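Local coordinates for PLP-Dependent L-Arginine Hydroxylase MppP (Streptomyces wadayamensis, PDB 6C9B), which uses pyridoxal 5'-phosphate as cofactor to oxidise L-arginine, giving 4-hydroxy-2-ketoarginine and 2-ketoarginine, at residues 23-28 / 360-365. Sequence-based numbering, arbitrary orientation.
With EGV ((4S)-5-carbamimidamido-4-hydroxy-2-oxopentanoic acid), chain F.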
# COMPACT_ATOMS: atom_id res chain seq x y z
N LEU B 23 23.05 -3.39 12.90
CA LEU B 23 23.30 -4.75 12.47
C LEU B 23 21.99 -5.48 12.27
O LEU B 23 21.75 -6.55 12.84
CB LEU B 23 24.20 -5.48 13.47
CG LEU B 23 25.55 -4.76 13.64
CD1 LEU B 23 26.37 -5.43 14.71
CD2 LEU B 23 26.35 -4.75 12.35
N ASN B 24 21.13 -4.87 11.46
CA ASN B 24 19.89 -5.50 11.02
C ASN B 24 20.26 -6.48 9.90
O ASN B 24 20.75 -6.07 8.85
CB ASN B 24 18.90 -4.42 10.56
CG ASN B 24 17.77 -4.95 9.68
OD1 ASN B 24 17.58 -6.15 9.49
ND2 ASN B 24 17.01 -4.01 9.10
N ILE B 25 20.12 -7.79 10.16
CA ILE B 25 20.24 -8.80 9.11
C ILE B 25 18.96 -9.63 9.10
O ILE B 25 18.96 -10.84 8.84
CB ILE B 25 21.49 -9.68 9.30
CG1 ILE B 25 21.56 -10.24 10.74
CG2 ILE B 25 22.74 -8.88 8.95
CD1 ILE B 25 22.55 -11.39 10.90
N ALA B 26 17.84 -8.95 9.34
CA ALA B 26 16.54 -9.59 9.48
C ALA B 26 15.70 -9.44 8.22
O ALA B 26 15.52 -10.40 7.47
CB ALA B 26 15.77 -9.03 10.68
N ASP B 27 15.13 -8.25 7.98
CA ASP B 27 14.20 -8.16 6.86
C ASP B 27 14.96 -8.30 5.54
O ASP B 27 16.16 -8.04 5.44
CB ASP B 27 13.43 -6.84 6.87
CG ASP B 27 14.32 -5.67 6.65
OD1 ASP B 27 14.84 -5.53 5.51
OD2 ASP B 27 14.48 -4.89 7.60
N GLY B 28 14.23 -8.74 4.53
CA GLY B 28 14.89 -9.08 3.30
C GLY B 28 15.07 -7.95 2.33
O GLY B 28 15.64 -8.17 1.25
N GLU B 360 30.43 -5.28 5.06
CA GLU B 360 31.10 -5.06 6.34
C GLU B 360 30.18 -5.27 7.53
O GLU B 360 30.55 -6.02 8.45
CB GLU B 360 31.75 -3.66 6.34
CG GLU B 360 32.86 -3.50 5.27
CD GLU B 360 32.35 -3.23 3.84
OE1 GLU B 360 31.12 -3.12 3.60
OE2 GLU B 360 33.21 -3.14 2.94
N PRO B 361 28.99 -4.68 7.60
CA PRO B 361 28.08 -5.02 8.71
C PRO B 361 27.56 -6.44 8.64
O PRO B 361 27.29 -7.05 9.68
CB PRO B 361 26.95 -3.99 8.56
CG PRO B 361 27.01 -3.53 7.16
CD PRO B 361 28.44 -3.61 6.74
N LEU B 362 27.40 -7.02 7.44
CA LEU B 362 27.07 -8.43 7.37
C LEU B 362 28.18 -9.28 7.99
O LEU B 362 27.92 -10.15 8.83
CB LEU B 362 26.81 -8.84 5.93
CG LEU B 362 26.52 -10.31 5.69
CD1 LEU B 362 25.23 -10.73 6.34
CD2 LEU B 362 26.46 -10.55 4.20
N GLU B 363 29.43 -9.02 7.59
CA GLU B 363 30.58 -9.70 8.15
C GLU B 363 30.59 -9.59 9.67
O GLU B 363 30.80 -10.58 10.38
CB GLU B 363 31.89 -9.12 7.58
CG GLU B 363 32.64 -10.00 6.61
CD GLU B 363 33.66 -9.24 5.76
OE1 GLU B 363 33.83 -8.01 5.96
OE2 GLU B 363 34.28 -9.87 4.88
N LYS B 364 30.37 -8.37 10.18
CA LYS B 364 30.37 -8.18 11.63
C LYS B 364 29.30 -9.02 12.29
O LYS B 364 29.53 -9.62 13.34
CB LYS B 364 30.16 -6.71 11.99
CG LYS B 364 31.33 -5.80 11.74
CD LYS B 364 30.98 -4.37 12.17
CE LYS B 364 32.23 -3.54 12.46
NZ LYS B 364 32.91 -3.95 13.72
N SER B 365 28.09 -9.03 11.71
CA SER B 365 26.97 -9.76 12.30
C SER B 365 27.23 -11.25 12.37
O SER B 365 26.88 -11.91 13.36
CB SER B 365 25.70 -9.50 11.50
OG SER B 365 25.41 -8.13 11.51
C10 EGV F . 11.23 -10.61 3.98
C02 EGV F . 7.68 -7.11 4.80
C03 EGV F . 5.25 -7.67 4.99
C06 EGV F . 8.29 -8.06 3.79
C07 EGV F . 9.23 -9.02 4.56
C09 EGV F . 9.81 -10.16 3.69
N01 EGV F . 6.57 -7.70 5.53
N04 EGV F . 4.18 -8.24 5.71
N05 EGV F . 5.05 -7.14 3.80
O08 EGV F . 9.02 -7.36 2.86
O11 EGV F . 11.73 -11.39 3.19
O12 EGV F . 11.86 -10.20 4.98
O13 EGV F . 9.17 -10.70 2.79
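Ile-25 and Leu-23 rest on Ser-365 where, in this aminotransferase-like fold of the PLP-dependent family, helix 359-372 packs against the short strand 23-24, outermost in this chain's smaller mixed sheet. The enclosed part is formed by Ile-25, Leu-362 and Ser-365. CD1 of Ile-25 lies 3.7 Å from CB of Ser-365, while CG2 of Ile-25 touches both Ser-365 and, at 4.1 Å, CD1 of Leu-362; Leu-362 in turn reaches Val-288 of helix 256-291. A beta-branched residue suits this place, because its arms together span two residues about one helical turn apart. Serine is small enough to let the strand come close, and its hydroxyl, beside CB of Leu-23 (3.5 Å to OG), is satisfied within its own helix. Leu-23 and Pro-361 are partly exposed but still close, CD2 of Leu-23 touching CB of Pro-361 at 3.9 Å. Leu-23 has CG anti to its carbonyl carbon (chi1 -59°), which swings the branch over the helix. The packing thins at Lys-364, whose CB is 4.3 Å from CD2 of Leu-23 and whose ammonium group leads away. OD1 of Asn-24 accepts from the N-H of Ala-26, an Asx turn, and the chain runs on to Gly-28, whose N-H binds O12 of the ligand at 2.8 Å. Back on the helix, the carbonyl O of Pro-361 accepts hydrogen bonds from both N and OG of Ser-365, from opposite faces of its plane, the OG at 2.8 Å.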